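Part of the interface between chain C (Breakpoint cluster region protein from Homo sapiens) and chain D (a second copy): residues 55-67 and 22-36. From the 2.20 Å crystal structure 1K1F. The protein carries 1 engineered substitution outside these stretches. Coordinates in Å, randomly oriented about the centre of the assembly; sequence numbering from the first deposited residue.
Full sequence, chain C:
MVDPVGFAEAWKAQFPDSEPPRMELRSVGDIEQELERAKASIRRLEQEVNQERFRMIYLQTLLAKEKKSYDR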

ATOM      1  N   ARG C  55      15.129  -2.039   6.997  1.00 33.54           N
ATOM      2  CA  ARG C  55      15.769  -2.574   8.186  1.00 35.50           C
ATOM      3  C   ARG C  55      15.383  -4.038   8.404  1.00 34.50           C
ATOM      4  O   ARG C  55      16.182  -4.811   8.929  1.00 31.93           O
ATOM      5  CB  ARG C  55      15.448  -1.724   9.422  1.00 37.65           C
ATOM      6  CG  ARG C  55      14.038  -1.806   9.956  1.00 44.64           C
ATOM      7  CD  ARG C  55      13.941  -0.918  11.206  1.00 49.11           C
ATOM      8  NE  ARG C  55      12.644  -0.968  11.886  1.00 53.97           N
ATOM      9  CZ  ARG C  55      12.353  -0.292  13.000  1.00 54.29           C
ATOM     10  NH1 ARG C  55      13.263   0.494  13.565  1.00 56.31           N
ATOM     11  NH2 ARG C  55      11.151  -0.403  13.558  1.00 53.47           N
HETATM   12  N   MSE C  56      14.177  -4.428   7.980  1.00 34.20           N
HETATM   13  CA  MSE C  56      13.748  -5.817   8.130  1.00 34.10           C
HETATM   14  C   MSE C  56      14.595  -6.741   7.257  1.00 32.16           C
HETATM   15  O   MSE C  56      14.865  -7.879   7.624  1.00 30.87           O
HETATM   16  CB  MSE C  56      12.273  -6.000   7.751  1.00 36.17           C
HETATM   17  CG  MSE C  56      11.841  -7.467   7.872  1.00 40.72           C
HETATM   18 SE   MSE C  56       9.963  -7.894   7.628  1.00 44.78          SE
HETATM   19  CE  MSE C  56       9.258  -6.767   9.007  1.00 42.74           C
ATOM     20  N   ILE C  57      14.988  -6.261   6.083  1.00 32.38           N
ATOM     21  CA  ILE C  57      15.826  -7.052   5.186  1.00 32.53           C
ATOM     22  C   ILE C  57      17.205  -7.191   5.828  1.00 31.62           C
ATOM     23  O   ILE C  57      17.792  -8.279   5.847  1.00 30.06           O
ATOM     24  CB  ILE C  57      15.994  -6.356   3.809  1.00 33.76           C
ATOM     25  CG1 ILE C  57      14.679  -6.407   3.030  1.00 34.40           C
ATOM     26  CG2 ILE C  57      17.075  -7.062   2.990  1.00 33.95           C
ATOM     27  CD1 ILE C  57      14.344  -7.791   2.493  1.00 34.59           C
ATOM     28  N   TYR C  58      17.710  -6.076   6.353  1.00 30.45           N
ATOM     29  CA  TYR C  58      19.018  -6.064   6.998  1.00 32.44           C
ATOM     30  C   TYR C  58      18.994  -7.035   8.162  1.00 32.47           C
ATOM     31  O   TYR C  58      19.732  -8.022   8.180  1.00 31.54           O
ATOM     32  CB  TYR C  58      19.357  -4.663   7.510  1.00 34.02           C
ATOM     33  CG  TYR C  58      20.680  -4.561   8.246  1.00 36.94           C
ATOM     34  CD1 TYR C  58      21.887  -4.879   7.614  1.00 37.71           C
ATOM     35  CD2 TYR C  58      20.728  -4.117   9.573  1.00 37.42           C
ATOM     36  CE1 TYR C  58      23.112  -4.753   8.287  1.00 39.20           C
ATOM     37  CE2 TYR C  58      21.948  -3.988  10.253  1.00 38.66           C
ATOM     38  CZ  TYR C  58      23.130  -4.307   9.601  1.00 38.25           C
ATOM     39  OH  TYR C  58      24.334  -4.161  10.247  1.00 39.26           O
ATOM     40  N   LEU C  59      18.113  -6.758   9.115  1.00 32.15           N
ATOM     41  CA  LEU C  59      17.975  -7.579  10.314  1.00 31.30           C
ATOM     42  C   LEU C  59      17.814  -9.071  10.029  1.00 31.62           C
ATOM     43  O   LEU C  59      18.395  -9.906  10.715  1.00 31.68           O
ATOM     44  CB  LEU C  59      16.794  -7.059  11.141  1.00 29.08           C
ATOM     45  CG  LEU C  59      16.988  -5.667  11.759  1.00 28.56           C
ATOM     46  CD1 LEU C  59      15.649  -5.117  12.252  1.00 25.91           C
ATOM     47  CD2 LEU C  59      18.025  -5.752  12.898  1.00 27.62           C
ATOM     48  N   GLN C  60      17.034  -9.406   9.007  1.00 34.26           N
ATOM     49  CA  GLN C  60      16.794 -10.804   8.656  1.00 36.59           C
ATOM     50  C   GLN C  60      18.047 -11.482   8.115  1.00 37.61           C
ATOM     51  O   GLN C  60      18.238 -12.688   8.276  1.00 37.20           O
ATOM     52  CB  GLN C  60      15.689 -10.900   7.615  1.00 38.33           C
ATOM     53  CG  GLN C  60      15.131 -12.287   7.440  1.00 39.69           C
ATOM     54  CD  GLN C  60      13.844 -12.479   8.209  1.00 41.61           C
ATOM     55  OE1 GLN C  60      12.914 -11.676   8.095  1.00 44.34           O
ATOM     56  NE2 GLN C  60      13.776 -13.551   8.993  1.00 41.90           N
ATOM     57  N   THR C  61      18.889 -10.701   7.463  1.00 39.55           N
ATOM     58  CA  THR C  61      20.128 -11.211   6.911  1.00 40.41           C
ATOM     59  C   THR C  61      21.127 -11.381   8.053  1.00 39.97           C
ATOM     60  O   THR C  61      21.836 -12.382   8.117  1.00 40.74           O
ATOM     61  CB  THR C  61      20.688 -10.234   5.887  1.00 41.39           C
ATOM     62  OG1 THR C  61      19.650  -9.874   4.960  1.00 43.15           O
ATOM     63  CG2 THR C  61      21.844 -10.874   5.140  1.00 40.93           C
ATOM     64  N   LEU C  62      21.186 -10.392   8.943  1.00 41.15           N
ATOM     65  CA  LEU C  62      22.077 -10.462  10.100  1.00 41.64           C
ATOM     66  C   LEU C  62      21.731 -11.723  10.866  1.00 42.86           C
ATOM     67  O   LEU C  62      22.580 -12.593  11.047  1.00 42.00           O
ATOM     68  CB  LEU C  62      21.889  -9.260  11.034  1.00 40.35           C
ATOM     69  CG  LEU C  62      22.770  -8.038  10.785  1.00 41.31           C
ATOM     70  CD1 LEU C  62      22.467  -6.968  11.818  1.00 40.61           C
ATOM     71  CD2 LEU C  62      24.235  -8.440  10.860  1.00 39.88           C
ATOM     72  N   LEU C  63      20.476 -11.807  11.313  1.00 45.14           N
ATOM     73  CA  LEU C  63      19.979 -12.956  12.065  1.00 48.50           C
ATOM     74  C   LEU C  63      20.494 -14.241  11.446  1.00 50.46           C
ATOM     75  O   LEU C  63      21.408 -14.868  11.964  1.00 51.34           O
ATOM     76  CB  LEU C  63      18.445 -12.980  12.067  1.00 48.84           C
ATOM     77  CG  LEU C  63      17.750 -13.998  12.981  1.00 49.92           C
ATOM     78  CD1 LEU C  63      18.120 -13.742  14.440  1.00 48.96           C
ATOM     79  CD2 LEU C  63      16.246 -13.873  12.815  1.00 49.71           C
ATOM     80  N   ALA C  64      19.916 -14.617  10.315  1.00 53.31           N
ATOM     81  CA  ALA C  64      20.313 -15.838   9.609  1.00 56.60           C
ATOM     82  C   ALA C  64      21.792 -16.242   9.631  1.00 59.01           C
ATOM     83  O   ALA C  64      22.092 -17.394   9.329  1.00 58.77           O
ATOM     84  CB  ALA C  64      19.840 -15.771   8.159  1.00 56.24           C
ATOM     85  N   LYS C  65      22.727 -15.347   9.953  1.00 62.13           N
ATOM     86  CA  LYS C  65      24.116 -15.796   9.945  1.00 65.39           C
ATOM     87  C   LYS C  65      24.791 -16.024  11.287  1.00 67.32           C
ATOM     88  O   LYS C  65      25.835 -16.648  11.324  1.00 68.01           O
ATOM     89  CB  LYS C  65      25.012 -14.887   9.073  1.00 66.14           C
ATOM     90  CG  LYS C  65      25.550 -13.602   9.700  1.00 67.58           C
ATOM     91  CD  LYS C  65      26.516 -12.964   8.684  1.00 68.56           C
ATOM     92  CE  LYS C  65      27.110 -11.662   9.205  1.00 70.12           C
ATOM     93  NZ  LYS C  65      28.070 -11.058   8.236  1.00 71.29           N
ATOM     94  N   GLU C  66      24.200 -15.533  12.378  1.00 70.00           N
ATOM     95  CA  GLU C  66      24.751 -15.716  13.729  1.00 72.98           C
ATOM     96  C   GLU C  66      23.700 -16.271  14.682  1.00 73.71           C
ATOM     97  O   GLU C  66      23.823 -16.154  15.935  1.00 73.64           O
ATOM     98  CB  GLU C  66      25.310 -14.393  14.255  1.00 74.16           C
ATOM     99  CG  GLU C  66      26.799 -14.295  14.190  1.00 76.50           C
ATOM    100  CD  GLU C  66      27.321 -15.179  13.082  1.00 78.14           C
ATOM    101  OE1 GLU C  66      27.339 -14.745  11.899  1.00 79.18           O
ATOM    102  OE2 GLU C  66      27.677 -16.338  13.413  1.00 78.92           O
ATOM    103  N   LYS C  67      22.724 -16.970  14.108  1.00 74.74           N
ATOM    104  CA  LYS C  67      21.660 -17.462  14.963  1.00 76.02           C
ATOM    105  C   LYS C  67      21.196 -18.880  14.633  1.00 76.14           C
ATOM    106  O   LYS C  67      20.420 -19.457  15.453  1.00 76.49           O
ATOM    107  CB  LYS C  67      20.454 -16.483  14.890  1.00 76.64           C
ATOM    108  CG  LYS C  67      20.789 -15.066  14.448  1.00 78.18           C
ATOM    109  CD  LYS C  67      21.712 -14.381  15.427  1.00 78.99           C
ATOM    110  CE  LYS C  67      22.545 -13.314  14.755  1.00 79.18           C
ATOM    111  NZ  LYS C  67      23.541 -12.669  15.674  1.00 80.12           N
TER
ATOM    112  N   ARG D  22      20.595   3.902  14.118  1.00 53.13           N
ATOM    113  CA  ARG D  22      21.728   3.610  14.980  1.00 54.68           C
ATOM    114  C   ARG D  22      21.246   2.569  15.997  1.00 55.13           C
ATOM    115  O   ARG D  22      21.114   2.845  17.194  1.00 55.96           O
ATOM    116  CB  ARG D  22      22.222   4.894  15.672  1.00 56.08           C
ATOM    117  CG  ARG D  22      22.598   6.028  14.698  1.00 57.52           C
ATOM    118  CD  ARG D  22      23.231   7.218  15.406  1.00 59.02           C
ATOM    119  NE  ARG D  22      23.433   8.338  14.496  1.00 59.88           N
ATOM    120  CZ  ARG D  22      24.011   9.488  14.835  1.00 60.24           C
ATOM    121  NH1 ARG D  22      24.451   9.676  16.073  1.00 60.86           N
ATOM    122  NH2 ARG D  22      24.153  10.448  13.930  1.00 59.95           N
HETATM  123  N   MSE D  23      20.972   1.369  15.483  1.00 54.25           N
HETATM  124  CA  MSE D  23      20.488   0.242  16.279  1.00 52.87           C
HETATM  125  C   MSE D  23      21.595  -0.446  17.075  1.00 51.73           C
HETATM  126  O   MSE D  23      22.684  -0.702  16.553  1.00 52.01           O
HETATM  127  CB  MSE D  23      19.848  -0.816  15.379  1.00 53.03           C
HETATM  128  CG  MSE D  23      18.638  -0.367  14.589  1.00 52.81           C
HETATM  129 SE   MSE D  23      17.870  -1.859  13.618  1.00 53.19          SE
HETATM  130  CE  MSE D  23      19.116  -1.929  12.129  1.00 51.31           C
ATOM    131  N   GLU D  24      21.300  -0.772  18.330  1.00 50.26           N
ATOM    132  CA  GLU D  24      22.270  -1.454  19.171  1.00 48.79           C
ATOM    133  C   GLU D  24      22.084  -2.960  18.983  1.00 46.29           C
ATOM    134  O   GLU D  24      21.177  -3.567  19.559  1.00 46.29           O
ATOM    135  CB  GLU D  24      22.067  -1.064  20.639  1.00 51.04           C
ATOM    136  CG  GLU D  24      21.946   0.454  20.869  1.00 52.47           C
ATOM    137  CD  GLU D  24      23.224   1.218  20.536  1.00 53.20           C
ATOM    138  OE1 GLU D  24      23.822   0.949  19.472  1.00 53.17           O
ATOM    139  OE2 GLU D  24      23.624   2.093  21.334  1.00 53.07           O
ATOM    140  N   LEU D  25      22.940  -3.549  18.154  1.00 43.30           N
ATOM    141  CA  LEU D  25      22.884  -4.976  17.857  1.00 40.20           C
ATOM    142  C   LEU D  25      24.116  -5.669  18.458  1.00 37.46           C
ATOM    143  O   LEU D  25      25.218  -5.569  17.918  1.00 37.64           O
ATOM    144  CB  LEU D  25      22.836  -5.178  16.331  1.00 40.22           C
ATOM    145  CG  LEU D  25      21.685  -4.499  15.559  1.00 40.02           C
ATOM    146  CD1 LEU D  25      22.027  -4.420  14.092  1.00 40.25           C
ATOM    147  CD2 LEU D  25      20.390  -5.258  15.752  1.00 39.18           C
ATOM    148  N   ARG D  26      23.925  -6.368  19.575  1.00 34.68           N
ATOM    149  CA  ARG D  26      25.025  -7.069  20.238  1.00 32.79           C
ATOM    150  C   ARG D  26      24.816  -8.575  20.392  1.00 31.49           C
ATOM    151  O   ARG D  26      25.708  -9.278  20.867  1.00 32.01           O
ATOM    152  CB  ARG D  26      25.266  -6.484  21.623  1.00 34.31           C
ATOM    153  CG  ARG D  26      25.580  -5.009  21.627  1.00 35.98           C
ATOM    154  CD  ARG D  26      25.628  -4.517  23.047  1.00 37.57           C
ATOM    155  NE  ARG D  26      26.091  -3.141  23.138  1.00 39.75           N
ATOM    156  CZ  ARG D  26      26.309  -2.503  24.285  1.00 40.97           C
ATOM    157  NH1 ARG D  26      26.101  -3.119  25.446  1.00 41.16           N
ATOM    158  NH2 ARG D  26      26.749  -1.250  24.269  1.00 41.12           N
ATOM    159  N   SER D  27      23.642  -9.075  20.017  1.00 28.87           N
ATOM    160  CA  SER D  27      23.381 -10.511  20.139  1.00 25.70           C
ATOM    161  C   SER D  27      22.165 -10.899  19.338  1.00 24.17           C
ATOM    162  O   SER D  27      21.506 -10.044  18.748  1.00 23.58           O
ATOM    163  CB  SER D  27      23.133 -10.888  21.598  1.00 24.97           C
ATOM    164  OG  SER D  27      21.988 -10.222  22.100  1.00 22.37           O
ATOM    165  N   VAL D  28      21.880 -12.198  19.319  1.00 24.45           N
ATOM    166  CA  VAL D  28      20.718 -12.715  18.620  1.00 24.82           C
ATOM    167  C   VAL D  28      19.455 -12.022  19.151  1.00 23.76           C
ATOM    168  O   VAL D  28      18.686 -11.450  18.381  1.00 24.73           O
ATOM    169  CB  VAL D  28      20.596 -14.237  18.825  1.00 25.05           C
ATOM    170  CG1 VAL D  28      19.441 -14.793  18.023  1.00 26.27           C
ATOM    171  CG2 VAL D  28      21.874 -14.909  18.393  1.00 26.64           C
ATOM    172  N   GLY D  29      19.251 -12.048  20.467  1.00 23.21           N
ATOM    173  CA  GLY D  29      18.071 -11.409  21.033  1.00 23.12           C
ATOM    174  C   GLY D  29      17.815  -9.998  20.536  1.00 25.20           C
ATOM    175  O   GLY D  29      16.661  -9.618  20.277  1.00 25.12           O
ATOM    176  N   ASP D  30      18.883  -9.203  20.418  1.00 25.91           N
ATOM    177  CA  ASP D  30      18.771  -7.828  19.919  1.00 26.43           C
ATOM    178  C   ASP D  30      18.251  -7.831  18.486  1.00 25.97           C
ATOM    179  O   ASP D  30      17.472  -6.959  18.120  1.00 24.63           O
ATOM    180  CB  ASP D  30      20.120  -7.093  19.926  1.00 28.46           C
ATOM    181  CG  ASP D  30      20.575  -6.682  21.323  1.00 31.45           C
ATOM    182  OD1 ASP D  30      19.745  -6.666  22.258  1.00 29.87           O
ATOM    183  OD2 ASP D  30      21.781  -6.359  21.480  1.00 33.97           O
ATOM    184  N   ILE D  31      18.708  -8.781  17.670  1.00 24.53           N
ATOM    185  CA  ILE D  31      18.236  -8.879  16.281  1.00 25.63           C
ATOM    186  C   ILE D  31      16.763  -9.262  16.287  1.00 23.91           C
ATOM    187  O   ILE D  31      15.968  -8.696  15.548  1.00 24.58           O
ATOM    188  CB  ILE D  31      18.989  -9.966  15.512  1.00 27.21           C
ATOM    189  CG1 ILE D  31      20.483  -9.704  15.617  1.00 30.09           C
ATOM    190  CG2 ILE D  31      18.528 -10.011  14.041  1.00 27.62           C
ATOM    191  CD1 ILE D  31      20.924  -8.457  14.893  1.00 34.10           C
ATOM    192  N   GLU D  32      16.393 -10.233  17.123  1.00 23.04           N
ATOM    193  CA  GLU D  32      14.989 -10.670  17.183  1.00 24.37           C
ATOM    194  C   GLU D  32      14.032  -9.596  17.712  1.00 22.98           C
ATOM    195  O   GLU D  32      12.938  -9.424  17.180  1.00 22.23           O
ATOM    196  CB  GLU D  32      14.898 -11.956  18.003  1.00 25.48           C
ATOM    197  CG  GLU D  32      15.814 -13.018  17.415  1.00 28.41           C
ATOM    198  CD  GLU D  32      15.673 -14.359  18.077  1.00 30.81           C
ATOM    199  OE1 GLU D  32      15.812 -14.424  19.320  1.00 31.57           O
ATOM    200  OE2 GLU D  32      15.428 -15.341  17.346  1.00 30.87           O
ATOM    201  N   GLN D  33      14.437  -8.860  18.740  1.00 23.11           N
ATOM    202  CA  GLN D  33      13.583  -7.796  19.271  1.00 24.75           C
ATOM    203  C   GLN D  33      13.439  -6.648  18.253  1.00 25.31           C
ATOM    204  O   GLN D  33      12.382  -6.033  18.124  1.00 25.59           O
ATOM    205  CB  GLN D  33      14.169  -7.257  20.573  1.00 26.65           C
ATOM    206  CG  GLN D  33      13.451  -6.026  21.119  1.00 29.63           C
ATOM    207  CD  GLN D  33      12.491  -6.375  22.254  1.00 33.75           C
ATOM    208  OE1 GLN D  33      11.870  -7.448  22.252  1.00 34.34           O
ATOM    209  NE2 GLN D  33      12.356  -5.466  23.224  1.00 33.92           N
ATOM    210  N   GLU D  34      14.507  -6.334  17.537  1.00 25.83           N
ATOM    211  CA  GLU D  34      14.409  -5.251  16.551  1.00 26.90           C
ATOM    212  C   GLU D  34      13.529  -5.698  15.386  1.00 25.98           C
ATOM    213  O   GLU D  34      12.635  -4.975  14.947  1.00 26.34           O
ATOM    214  CB  GLU D  34      15.798  -4.888  16.049  1.00 26.96           C
ATOM    215  CG  GLU D  34      16.709  -4.345  17.126  1.00 28.27           C
ATOM    216  CD  GLU D  34      16.405  -2.912  17.459  1.00 30.23           C
ATOM    217  OE1 GLU D  34      15.245  -2.599  17.781  1.00 33.71           O
ATOM    218  OE2 GLU D  34      17.334  -2.082  17.399  1.00 34.87           O
ATOM    219  N   LEU D  35      13.799  -6.897  14.895  1.00 25.10           N
ATOM    220  CA  LEU D  35      13.053  -7.501  13.800  1.00 27.86           C
ATOM    221  C   LEU D  35      11.558  -7.532  14.176  1.00 29.87           C
ATOM    222  O   LEU D  35      10.689  -7.220  13.348  1.00 27.16           O
ATOM    223  CB  LEU D  35      13.593  -8.918  13.564  1.00 26.31           C
ATOM    224  CG  LEU D  35      13.171  -9.740  12.342  1.00 30.25           C
ATOM    225  CD1 LEU D  35      13.719  -9.135  11.041  1.00 27.35           C
ATOM    226  CD2 LEU D  35      13.703 -11.158  12.526  1.00 27.49           C
ATOM    227  N   GLU D  36      11.272  -7.901  15.429  1.00 31.38           N
ATOM    228  CA  GLU D  36       9.890  -7.960  15.938  1.00 33.43           C
ATOM    229  C   GLU D  36       9.267  -6.569  15.903  1.00 33.56           C
ATOM    230  O   GLU D  36       8.098  -6.398  15.544  1.00 34.22           O
ATOM    231  CB  GLU D  36       9.851  -8.455  17.403  1.00 35.49           C
ATOM    232  CG  GLU D  36       9.977  -9.967  17.644  1.00 36.34           C
ATOM    233  CD  GLU D  36      10.117 -10.324  19.135  1.00 38.32           C
ATOM    234  OE1 GLU D  36       9.368  -9.778  19.984  1.00 37.25           O
ATOM    235  OE2 GLU D  36      10.982 -11.167  19.459  1.00 39.59           O
TER

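Chain C is helical from the start of its stretch, and residues 28-36 of chain D are helical; the two helices run roughly antiparallel, with 154° between their N-to-C directions. The axes approach to 9.5 Å. M56(C) therefore lies beside L35(D), and K67(C) beside V28(D). The segment of chain D before its helix also meets chain C. No hydrogen bond crosses between the stretches, and the 735 Å² they bury is held mainly by apolar packing.

L35(D) covers the most surface. Its side chain is a knob in a hole formed by M56(C), L59(C), Q60(C) and L63(C), residues spaced along two turns of the opposing helix. Its CD1 lies 3.7 Å from CB of L59(C) and 4.0 Å from CG of M56(C). CD2 of L35(D) lies 3.7 Å from CD2 of L63(C).

L59(C) is the counterpart, with its CA-to-CB bond pointing toward chain D. Its CD1 reaches CB of E34(D) at 3.8 Å, so this acidic residue contributes an aliphatic carbon. Its CD2 also lies 3.7 Å from CD2 of L25(D) and 4.0 Å from the selenium, SE, of M23(D). CE of M23(D) also lies at the edge of the Y58(C) ring, 3.7 Å from CD2.

I31(D) continues the apolar seam. Its CG2 is 3.6 Å from CB of L63(C), and its CD1 is 3.7 Å from CD1 of L62(C). L63(C) is a second knob, set among V28(D), I31(D), E32(D) and L35(D). The packing is thus reciprocal: a leucine from each helix fills a hole in the other.

Backbone hydrogen bonds of the i to i-4 kind support both helices through the packed region, including L63(C) N to L59(C) O at 2.9 Å and L35(D) N to I31(D) O at 2.9 Å. S27(D) occupies the N-cap position. K67(C) is poorly ordered, so its contacts with V28(D) are less certain.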